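Local atomic coordinates of transcriptional activator HlyU (Vibrio cholerae, PDB entry 4K2E), a protein that binds DNA as a winged-helix transcription factor of the ArsR family and switches on the hemolysin gene hlyA of Vibrio cholerae. Residues A[73-79]-A[89-93]. Sequence-based numbering, arbitrary orientation.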
ATOM      1  N   ARG A  73       1.495 -11.374 -11.262  1.00 31.87           N
ATOM      2  CA  ARG A  73       2.401 -11.597 -12.402  1.00 29.76           C
ATOM      3  C   ARG A  73       2.290 -10.375 -13.342  1.00 37.88           C
ATOM      4  O   ARG A  73       3.284  -9.800 -13.779  1.00 38.42           O
ATOM      5  CB  ARG A  73       2.038 -12.878 -13.173  1.00 30.14           C
ATOM      6  CG  ARG A  73       2.380 -14.178 -12.420  1.00 34.30           C
ATOM      7  CD  ARG A  73       2.755 -15.367 -13.330  1.00 39.22           C
ATOM      8  NE  ARG A  73       1.823 -15.661 -14.415  1.00 44.44           N
ATOM      9  CZ  ARG A  73       0.632 -16.210 -14.225  1.00 47.42           C
ATOM     10  NH1 ARG A  73       0.206 -16.497 -12.997  1.00 49.31           N
ATOM     11  NH2 ARG A  73      -0.136 -16.465 -15.252  1.00 38.15           N
ATOM     12  N   ARG A  74       1.057  -9.994 -13.629  1.00 35.59           N
ATOM     13  CA  ARG A  74       0.783  -8.949 -14.604  1.00 36.44           C
ATOM     14  C   ARG A  74       1.421  -7.611 -14.182  1.00 39.95           C
ATOM     15  O   ARG A  74       2.020  -6.918 -15.008  1.00 41.22           O
ATOM     16  CB  ARG A  74      -0.725  -8.776 -14.780  1.00 34.26           C
ATOM     17  CG  ARG A  74      -1.091  -7.609 -15.682  1.00 40.39           C
ATOM     18  CD  ARG A  74      -2.567  -7.583 -15.986  1.00 35.61           C
ATOM     19  NE  ARG A  74      -3.348  -7.495 -14.762  1.00 38.88           N
ATOM     20  CZ  ARG A  74      -4.197  -8.425 -14.337  1.00 43.79           C
ATOM     21  NH1 ARG A  74      -4.391  -9.549 -15.037  1.00 38.51           N
ATOM     22  NH2 ARG A  74      -4.868  -8.229 -13.212  1.00 37.11           N
ATOM     23  N   ASP A  75       1.357  -7.299 -12.893  1.00 36.39           N
ATOM     24  CA  ASP A  75       1.922  -6.034 -12.429  1.00 42.61           C
ATOM     25  C   ASP A  75       3.363  -6.109 -11.978  1.00 41.22           C
ATOM     26  O   ASP A  75       3.922  -5.119 -11.520  1.00 40.77           O
ATOM     27  CB  ASP A  75       1.023  -5.401 -11.365  1.00 42.00           C
ATOM     28  CG  ASP A  75      -0.225  -4.841 -11.966  1.00 40.51           C
ATOM     29  OD1 ASP A  75      -0.163  -4.546 -13.161  1.00 43.34           O
ATOM     30  OD2 ASP A  75      -1.260  -4.737 -11.284  1.00 45.00           O
ATOM     31  N   GLY A  76       3.970  -7.284 -12.106  1.00 40.99           N
ATOM     32  CA  GLY A  76       5.398  -7.438 -11.896  1.00 41.01           C
ATOM     33  C   GLY A  76       5.849  -7.596 -10.459  1.00 39.56           C
ATOM     34  O   GLY A  76       6.991  -7.264 -10.145  1.00 44.92           O
ATOM     35  N   LEU A  77       4.982  -8.105  -9.581  1.00 32.11           N
ATOM     36  CA  LEU A  77       5.320  -8.170  -8.155  1.00 27.16           C
ATOM     37  C   LEU A  77       5.949  -9.536  -7.819  1.00 34.59           C
ATOM     38  O   LEU A  77       6.494  -9.746  -6.736  1.00 32.60           O
ATOM     39  CB  LEU A  77       4.086  -7.961  -7.294  1.00 26.27           C
ATOM     40  CG  LEU A  77       3.710  -6.460  -7.144  1.00 33.31           C
ATOM     41  CD1 LEU A  77       2.852  -5.998  -8.271  1.00 33.79           C
ATOM     42  CD2 LEU A  77       3.029  -6.259  -5.835  1.00 34.22           C
ATOM     43  N   VAL A  78       5.867 -10.436  -8.780  1.00 36.78           N
ATOM     44  CA  VAL A  78       6.196 -11.833  -8.539  1.00 37.04           C
ATOM     45  C   VAL A  78       6.892 -12.434  -9.766  1.00 38.25           C
ATOM     46  O   VAL A  78       6.613 -12.040 -10.901  1.00 38.06           O
ATOM     47  CB  VAL A  78       4.850 -12.489  -8.194  1.00 39.22           C
ATOM     48  CG1 VAL A  78       4.455 -13.514  -9.143  1.00 42.11           C
ATOM     49  CG2 VAL A  78       4.732 -12.782  -6.705  1.00 34.58           C
ATOM     50  N   ASN A  79       7.842 -13.344  -9.539  1.00 38.48           N
ATOM     51  CA  ASN A  79       8.486 -14.097 -10.616  1.00 42.99           C
ATOM     52  C   ASN A  79       8.123 -15.573 -10.528  1.00 39.83           C
ATOM     53  O   ASN A  79       7.805 -16.089  -9.445  1.00 42.92           O
ATOM     54  CB  ASN A  79      10.011 -13.989 -10.553  1.00 49.04           C
ATOM     55  CG  ASN A  79      10.525 -12.608 -10.921  1.00 55.34           C
ATOM     56  OD1 ASN A  79      10.046 -11.974 -11.865  1.00 53.55           O
ATOM     57  ND2 ASN A  79      11.523 -12.145 -10.181  1.00 58.50           N
ATOM     58  N   TYR A  89       6.819 -19.617  -7.142  1.00 44.64           N
ATOM     59  CA  TYR A  89       6.719 -18.156  -7.142  1.00 44.84           C
ATOM     60  C   TYR A  89       7.728 -17.524  -6.189  1.00 44.57           C
ATOM     61  O   TYR A  89       7.982 -18.081  -5.118  1.00 46.80           O
ATOM     62  CB  TYR A  89       5.306 -17.763  -6.700  1.00 40.54           C
ATOM     63  CG  TYR A  89       4.310 -17.839  -7.824  1.00 47.05           C
ATOM     64  CD1 TYR A  89       3.806 -19.058  -8.271  1.00 41.34           C
ATOM     65  CD2 TYR A  89       3.900 -16.691  -8.467  1.00 46.45           C
ATOM     66  CE1 TYR A  89       2.904 -19.107  -9.337  1.00 46.39           C
ATOM     67  CE2 TYR A  89       3.009 -16.726  -9.510  1.00 45.14           C
ATOM     68  CZ  TYR A  89       2.502 -17.926  -9.937  1.00 41.62           C
ATOM     69  OH  TYR A  89       1.620 -17.908 -10.987  1.00 44.38           O
ATOM     70  N   THR A  90       8.284 -16.367  -6.561  1.00 39.53           N
ATOM     71  CA  THR A  90       9.111 -15.587  -5.631  1.00 36.26           C
ATOM     72  C   THR A  90       8.734 -14.102  -5.775  1.00 39.62           C
ATOM     73  O   THR A  90       8.144 -13.717  -6.776  1.00 36.28           O
ATOM     74  CB  THR A  90      10.597 -15.679  -5.959  1.00 39.32           C
ATOM     75  OG1 THR A  90      10.760 -15.642  -7.372  1.00 43.46           O
ATOM     76  CG2 THR A  90      11.215 -16.969  -5.438  1.00 43.69           C
ATOM     77  N   LEU A  91       9.119 -13.260  -4.820  1.00 40.19           N
ATOM     78  CA  LEU A  91       8.929 -11.799  -5.013  1.00 37.16           C
ATOM     79  C   LEU A  91       9.897 -11.315  -6.068  1.00 43.93           C
ATOM     80  O   LEU A  91      10.980 -11.893  -6.240  1.00 42.74           O
ATOM     81  CB  LEU A  91       9.209 -11.057  -3.718  1.00 37.52           C
ATOM     82  CG  LEU A  91       8.283 -11.417  -2.564  1.00 35.42           C
ATOM     83  CD1 LEU A  91       8.613 -10.560  -1.334  1.00 38.97           C
ATOM     84  CD2 LEU A  91       6.808 -11.251  -2.936  1.00 34.95           C
ATOM     85  N   SER A  92       9.545 -10.223  -6.736  1.00 38.90           N
ATOM     86  CA  SER A  92      10.314  -9.732  -7.864  1.00 47.29           C
ATOM     87  C   SER A  92      11.126  -8.485  -7.518  1.00 52.29           C
ATOM     88  O   SER A  92      12.336  -8.548  -7.317  1.00 57.05           O
ATOM     89  CB  SER A  92       9.367  -9.354  -8.995  1.00 52.15           C
ATOM     90  OG  SER A  92       8.712  -8.124  -8.677  1.00 56.01           O
ATOM     91  N   SER A  93      10.438  -7.353  -7.463  1.00 54.38           N
ATOM     92  CA  SER A  93      11.097  -6.046  -7.446  1.00 60.02           C
ATOM     93  C   SER A  93      11.687  -5.671  -6.096  1.00 54.90           C
ATOM     94  O   SER A  93      11.255  -6.176  -5.061  1.00 48.92           O
ATOM     95  CB  SER A  93      10.105  -4.962  -7.865  1.00 58.01           C
ATOM     96  OG  SER A  93       9.100  -4.790  -6.881  1.00 60.91           O
TER
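Asn79 and Thr90 form an antiparallel hydrogen-bonded pair, with Asn79 N 2.8 Å from Thr90 O and Thr90 N 2.9 Å from Asn79 O. Next to it, Val78 and Leu91 make a non-hydrogen-bonded pair. Past the strand end, Ser92 N donates to Leu77 O at 3.1 Å, from well above the carbonyl plane, in a bent hydrogen bond (N-H...O 140°). The Ser92 hydroxyl donates to O of Gly76, the positive-phi residue of the Schellman motif that ends helix 62-74. At 2.4 Å, Ser92 OG to Gly76 O is very short, and its exact geometry is doubtful. With chi1 at 75°, OG lies between the Ser92 backbone N and carbonyl carbon, which places it at Gly76 O. Asn79 lays its amide alongside Ser92, with ND2 3.6 Å from Ser92 CA. The Tyr89 ring extends to Arg73 in the last helix turn. Val78 CG1 meets the ring at its edge, in plane, 3.3 Å from Tyr89 CD2. Arg73 crosses the tyrosine at about a right angle. Its NH1 makes a weak bond of 2.8 Å to Tyr89 OH, with the guanidinium and ring planes 64° apart. Leu91 packs on helix 94-108; Leu77 packs on helix 16-32 and Val96. The contact closes the wing hairpin's base against the end of helix 62-74, most of which lies within the predicted helix-turn-helix. The backbone bonds probably dominate; the weak arginine-tyrosine bond probably adds little.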